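Local coordinates for protein putative fumarylpyruvate hydrolase (Burkholderia cenocepacia, PDB 4MAQ) that is a putative hydrolase of the fumarylacetoacetate hydrolase (FAH) superfamily, a two-chain assembly whose subunits are built around a mixed beta-sheet core, at residues Glu90-Ile95 with Leu204-Thr209; Trp112-Gly117 with Arg152-Thr157. All coordinates share one frame; numbering follows the deposited sequence.

Interaction 1: residues Glu90-Ile95 with Leu204-Thr209; sequences ELVVAI and LIFTGT
The antiparallel segments of strand 85-95 and the short strand 204-206, their axes 4.6 Å apart, exchange two backbone bonds at V93 and I205: V93 N to I205 O is 2.8 Å and nearly straight (170°), and I205 N returns to V93 O, each donor in the plane of the carbonyl it meets. Past F206 the strand ends, but T207 still gives L91 O two donors: its N along the C=O axis, and its OG1 at 2.8 Å from above the carbonyl plane. That hydroxyl sits in the crowded position between backbone N and carbonyl carbon, which turns it to L91. A water bridges the two segments, accepting from L91 N and donating to T207 OG1 and G208 O, so both L91 N and L91 O have partners. This is the buried centre of the FAH-type mixed sheet, where strand 85-95 pairs with 204-206 and, along its other edge, with 111-122. The carboxylate of E90, on an extended chain, reaches the loop that follows F206; G208 N meets its OE1 at 2.8 Å, from above the carboxylate plane and bent to 143°. OE1 also lies at the edge of the F206 ring. OE2 is close to E88 OE1, a like charge. V92 CG2 stands 3.7 Å from the F206 ring centroid, 3° off its normal, a CH-pi contact on the sheet face shared with A94 and L204. On the other face V93 CG2 meets T207 CG2 at 3.6 Å, under cover of V186 from helix 186-196.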
loop_
_atom_site.group_PDB
_atom_site.type_symbol
_atom_site.label_atom_id
_atom_site.label_comp_id
_atom_site.label_asym_id
_atom_site.label_seq_id
_atom_site.Cartn_x
_atom_site.Cartn_y
_atom_site.Cartn_z
ATOM N N GLU B 90 -18.672 0.287 -4.410
ATOM C CA GLU B 90 -18.172 -1.090 -4.643
ATOM C C GLU B 90 -18.588 -2.039 -3.540
ATOM O O GLU B 90 -18.615 -1.651 -2.381
ATOM C CB GLU B 90 -16.650 -1.093 -4.769
ATOM C CG GLU B 90 -16.187 -0.033 -5.750
ATOM C CD GLU B 90 -14.846 -0.243 -6.389
ATOM O OE1 GLU B 90 -14.245 -1.326 -6.299
ATOM O OE2 GLU B 90 -14.439 0.734 -7.050
ATOM N N LEU B 91 -18.832 -3.297 -3.914
ATOM C CA LEU B 91 -18.898 -4.398 -2.958
ATOM C C LEU B 91 -17.487 -4.714 -2.451
ATOM O O LEU B 91 -16.573 -4.903 -3.243
ATOM C CB LEU B 91 -19.533 -5.656 -3.574
ATOM C CG LEU B 91 -19.607 -6.858 -2.635
ATOM C CD1 LEU B 91 -20.683 -6.651 -1.585
ATOM C CD2 LEU B 91 -19.886 -8.120 -3.436
ATOM N N VAL B 92 -17.323 -4.746 -1.131
ATOM C CA VAL B 92 -16.031 -5.057 -0.515
ATOM C C VAL B 92 -16.079 -6.473 0.076
ATOM O O VAL B 92 -17.023 -6.844 0.792
ATOM C CB VAL B 92 -15.695 -4.044 0.586
ATOM C CG1 VAL B 92 -14.418 -4.446 1.335
ATOM C CG2 VAL B 92 -15.505 -2.653 -0.023
ATOM N N VAL B 93 -15.108 -7.305 -0.312
ATOM C CA VAL B 93 -14.992 -8.680 0.174
ATOM C C VAL B 93 -13.887 -8.777 1.205
ATOM O O VAL B 93 -12.775 -8.294 0.972
ATOM C CB VAL B 93 -14.676 -9.619 -1.017
ATOM C CG1 VAL B 93 -14.676 -11.046 -0.524
ATOM C CG2 VAL B 93 -15.711 -9.447 -2.133
ATOM N N ALA B 94 -14.208 -9.346 2.363
ATOM C CA ALA B 94 -13.239 -9.486 3.462
ATOM C C ALA B 94 -12.768 -10.927 3.547
ATOM O O ALA B 94 -13.593 -11.834 3.638
ATOM C CB ALA B 94 -13.887 -9.057 4.780
ATOM N N ILE B 95 -11.447 -11.135 3.531
ATOM C CA ILE B 95 -10.869 -12.483 3.477
ATOM C C ILE B 95 -10.601 -13.022 4.885
ATOM O O ILE B 95 -10.067 -12.314 5.743
ATOM C CB ILE B 95 -9.559 -12.430 2.663
ATOM C CG1 ILE B 95 -9.857 -11.929 1.238
ATOM C CG2 ILE B 95 -8.795 -13.767 2.666
ATOM C CD1 ILE B 95 -10.822 -12.815 0.435
ATOM N N LEU B 204 -8.870 -7.017 2.249
ATOM C CA LEU B 204 -10.117 -6.511 1.684
ATOM C C LEU B 204 -9.936 -6.403 0.178
ATOM O O LEU B 204 -8.880 -5.993 -0.291
ATOM C CB LEU B 204 -10.489 -5.121 2.245
ATOM C CG LEU B 204 -10.752 -5.045 3.751
ATOM C CD1 LEU B 204 -11.058 -3.587 4.116
ATOM C CD2 LEU B 204 -11.883 -5.964 4.178
ATOM N N ILE B 205 -10.994 -6.742 -0.575
ATOM C CA ILE B 205 -10.983 -6.580 -2.017
ATOM C C ILE B 205 -12.181 -5.750 -2.441
ATOM O O ILE B 205 -13.344 -6.099 -2.158
ATOM C CB ILE B 205 -11.016 -7.933 -2.750
ATOM C CG1 ILE B 205 -9.873 -8.863 -2.280
ATOM C CG2 ILE B 205 -10.965 -7.708 -4.259
ATOM C CD1 ILE B 205 -10.005 -10.288 -2.837
ATOM N N PHE B 206 -11.892 -4.621 -3.088
ATOM C CA PHE B 206 -12.922 -3.782 -3.695
ATOM C C PHE B 206 -13.115 -4.334 -5.110
ATOM O O PHE B 206 -12.165 -4.415 -5.885
ATOM C CB PHE B 206 -12.425 -2.345 -3.796
ATOM C CG PHE B 206 -12.537 -1.537 -2.535
ATOM C CD1 PHE B 206 -11.838 -1.893 -1.386
ATOM C CD2 PHE B 206 -13.291 -0.381 -2.528
ATOM C CE1 PHE B 206 -11.906 -1.111 -0.238
ATOM C CE2 PHE B 206 -13.373 0.406 -1.377
ATOM C CZ PHE B 206 -12.667 0.042 -0.233
ATOM N N THR B 207 -14.341 -4.735 -5.420
ATOM C CA THR B 207 -14.627 -5.606 -6.575
ATOM C C THR B 207 -15.116 -4.887 -7.836
ATOM O O THR B 207 -15.540 -5.538 -8.802
ATOM C CB THR B 207 -15.636 -6.735 -6.210
ATOM O OG1 THR B 207 -16.866 -6.176 -5.721
ATOM C CG2 THR B 207 -15.054 -7.642 -5.150
ATOM N N GLY B 208 -15.053 -3.555 -7.838
ATOM C CA GLY B 208 -15.390 -2.784 -9.031
ATOM C C GLY B 208 -16.654 -1.982 -8.843
ATOM O O GLY B 208 -17.326 -2.069 -7.813
ATOM N N THR B 209 -16.987 -1.187 -9.844
ATOM C CA THR B 209 -18.058 -0.208 -9.708
ATOM C C THR B 209 -18.902 -0.155 -10.970
ATOM O O THR B 209 -18.363 -0.287 -12.067
ATOM C CB THR B 209 -17.445 1.183 -9.400
ATOM O OG1 THR B 209 -18.447 2.062 -8.880
ATOM C CG2 THR B 209 -16.811 1.837 -10.628
HETATM O O HOH W 1 -18.607 -4.224 -6.719
#

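Interaction 2: residues Trp112-Gly117 with Arg152-Thr157; sequences WGYGVG and RAATAT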
loop_
_atom_site.group_PDB
_atom_site.type_symbol
_atom_site.label_atom_id
_atom_site.label_comp_id
_atom_site.label_asym_id
_atom_site.label_seq_id
_atom_site.Cartn_x
_atom_site.Cartn_y
_atom_site.Cartn_z
ATOM N N TRP B 112 -14.411 -14.273 4.632
ATOM C CA TRP B 112 -15.026 -14.093 5.951
ATOM C C TRP B 112 -16.385 -13.375 5.834
ATOM O O TRP B 112 -17.335 -13.733 6.525
ATOM C CB TRP B 112 -14.075 -13.304 6.897
ATOM C CG TRP B 112 -14.707 -13.182 8.226
ATOM C CD1 TRP B 112 -14.702 -14.110 9.227
ATOM C CD2 TRP B 112 -15.587 -12.134 8.653
ATOM N NE1 TRP B 112 -15.471 -13.686 10.265
ATOM C CE2 TRP B 112 -16.053 -12.489 9.943
ATOM C CE3 TRP B 112 -16.016 -10.924 8.082
ATOM C CZ2 TRP B 112 -16.920 -11.676 10.682
ATOM C CZ3 TRP B 112 -16.898 -10.118 8.824
ATOM C CH2 TRP B 112 -17.322 -10.501 10.109
ATOM N N GLY B 113 -16.468 -12.336 5.016
ATOM C CA GLY B 113 -17.672 -11.526 4.973
ATOM C C GLY B 113 -17.610 -10.422 3.963
ATOM O O GLY B 113 -16.728 -10.401 3.091
ATOM N N TYR B 114 -18.571 -9.509 4.063
ATOM C CA TYR B 114 -18.781 -8.488 3.050
ATOM C C TYR B 114 -19.104 -7.145 3.668
ATOM O O TYR B 114 -19.729 -7.072 4.730
ATOM C CB TYR B 114 -19.965 -8.877 2.151
ATOM C CG TYR B 114 -19.668 -10.108 1.349
ATOM C CD1 TYR B 114 -19.975 -11.368 1.858
ATOM C CD2 TYR B 114 -19.068 -10.024 0.087
ATOM C CE1 TYR B 114 -19.683 -12.521 1.158
ATOM C CE2 TYR B 114 -18.759 -11.176 -0.633
ATOM C CZ TYR B 114 -19.067 -12.423 -0.099
ATOM O OH TYR B 114 -18.755 -13.534 -0.867
ATOM N N GLY B 115 -18.770 -6.081 2.942
ATOM C CA GLY B 115 -19.240 -4.754 3.267
ATOM C C GLY B 115 -19.443 -3.956 1.996
ATOM O O GLY B 115 -19.344 -4.494 0.878
ATOM N N VAL B 116 -19.718 -2.672 2.170
ATOM C CA VAL B 116 -19.934 -1.762 1.039
ATOM C C VAL B 116 -18.921 -0.633 1.201
ATOM O O VAL B 116 -18.714 -0.138 2.312
ATOM C CB VAL B 116 -21.377 -1.202 1.024
ATOM C CG1 VAL B 116 -21.552 -0.173 -0.082
ATOM C CG2 VAL B 116 -22.352 -2.364 0.877
ATOM N N GLY B 117 -18.269 -0.263 0.109
ATOM C CA GLY B 117 -17.217 0.737 0.177
ATOM C C GLY B 117 -17.343 1.769 -0.912
ATOM O O GLY B 117 -18.098 1.586 -1.889
ATOM N N ARG B 152 -20.447 -7.558 7.493
ATOM C CA ARG B 152 -21.276 -8.685 7.929
ATOM C C ARG B 152 -20.606 -10.000 7.574
ATOM O O ARG B 152 -20.053 -10.152 6.477
ATOM C CB ARG B 152 -22.658 -8.623 7.295
ATOM C CG ARG B 152 -23.461 -7.398 7.705
ATOM C CD ARG B 152 -24.845 -7.466 7.102
ATOM N NE ARG B 152 -25.630 -8.370 7.905
ATOM C CZ ARG B 152 -26.799 -8.881 7.544
ATOM N NH1 ARG B 152 -27.448 -9.707 8.378
ATOM N NH2 ARG B 152 -27.320 -8.564 6.358
ATOM N N ALA B 153 -20.671 -10.970 8.480
ATOM C CA ALA B 153 -20.125 -12.305 8.214
ATOM C C ALA B 153 -20.878 -12.956 7.068
ATOM O O ALA B 153 -22.101 -12.805 6.942
ATOM C CB ALA B 153 -20.229 -13.174 9.456
ATOM N N ALA B 154 -20.162 -13.704 6.235
ATOM C CA ALA B 154 -20.793 -14.428 5.121
ATOM C C ALA B 154 -21.831 -15.463 5.591
ATOM O O ALA B 154 -22.743 -15.809 4.840
ATOM C CB ALA B 154 -19.738 -15.087 4.244
ATOM N N THR B 155 -21.702 -15.949 6.821
ATOM C CA THR B 155 -22.707 -16.851 7.380
ATOM C C THR B 155 -24.050 -16.135 7.559
ATOM O O THR B 155 -25.098 -16.773 7.566
ATOM C CB THR B 155 -22.255 -17.420 8.732
ATOM O OG1 THR B 155 -21.914 -16.344 9.596
ATOM C CG2 THR B 155 -21.042 -18.301 8.572
ATOM N N ALA B 156 -24.017 -14.807 7.686
ATOM C CA ALA B 156 -25.242 -13.997 7.797
ATOM C C ALA B 156 -25.805 -13.553 6.451
ATOM O O ALA B 156 -27.010 -13.353 6.340
ATOM C CB ALA B 156 -24.985 -12.767 8.657
ATOM N N THR B 157 -24.955 -13.400 5.438
ATOM C CA THR B 157 -25.374 -12.803 4.154
ATOM C C THR B 157 -25.446 -13.786 2.991
ATOM O O THR B 157 -26.054 -13.483 1.962
ATOM C CB THR B 157 -24.396 -11.687 3.729
ATOM O OG1 THR B 157 -23.075 -12.229 3.664
ATOM C CG2 THR B 157 -24.404 -10.545 4.739
#
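The carbonyl oxygen of W112 is the best-held polar atom between 112-117 and 152-157: one strong donor grips it, A154 N at 2.8 Å, almost straight at 174° and on a lone pair in the carbonyl plane. A weaker CA-H...O contact from A153 is added alongside. The donor belongs to the first residue of helix 154-157, and A153 before it is the N-cap, so W112 O takes an N-H that the short helix cannot use itself. Next to this bond, Y114 and R152 form an antiparallel hydrogen-bonded pair, Y114 N to R152 O and R152 N to Y114 O, each 2.9 Å and in the carbonyl plane. Between the W112-A154 bond and this pair lies G113, its CA 3.1 Å from R152 O and 4.1 Å from A153 CA; a side chain there would clash with R152 O, so the close approach depends on glycine. W112 and G113 both face A94 on the next strand, a classic beta bulge. The indole of W112, CG anti to the backbone N (chi1 -178°), folds back until its six-membered ring lies under A153 CA, 4.0 Å from centroid to carbon and 16° off the normal, with A153 CB touching CZ2 on the same face. V13 of the second subunit also packs on W112. The Y114 ring presents its edge to A154, CE1 4.0 Å from CB, while its hydroxyl bonds to H159. The R152 chain, bent at chi3, makes a weak bond from NH2 to G228 O and a long, weak ion pair with D25. With three backbone bonds, and the W112 face and Y114 edge meeting alanine carbons, the segments are joined by main-chain bonds and apolar ring contacts, with no charge pair between them.

Overall arrangement
Interactions 1 and 2 lie about 10 Å apart, centre to centre, in one mixed sheet, on strands 85-95 and 111-122, which are neighbours. Backbone pairs tie them directly: A94 O to W112 N and A94 N to G113 O, both 2.8 Å and probable hydrogen bonds. L91 CD1 also packs against G115 O. Along the chain the order is 90-95, 112-117, 152-157, 204-209, so both segments of interaction 2 fall between those of interaction 1. Interaction 1 is buried near the chain centre, while interaction 2 lies further out, about 13 Å from it, and meets the second subunit through W112. Together they continue the sheet from strand 204-206 through 85-95 and 111-122 to 146-153.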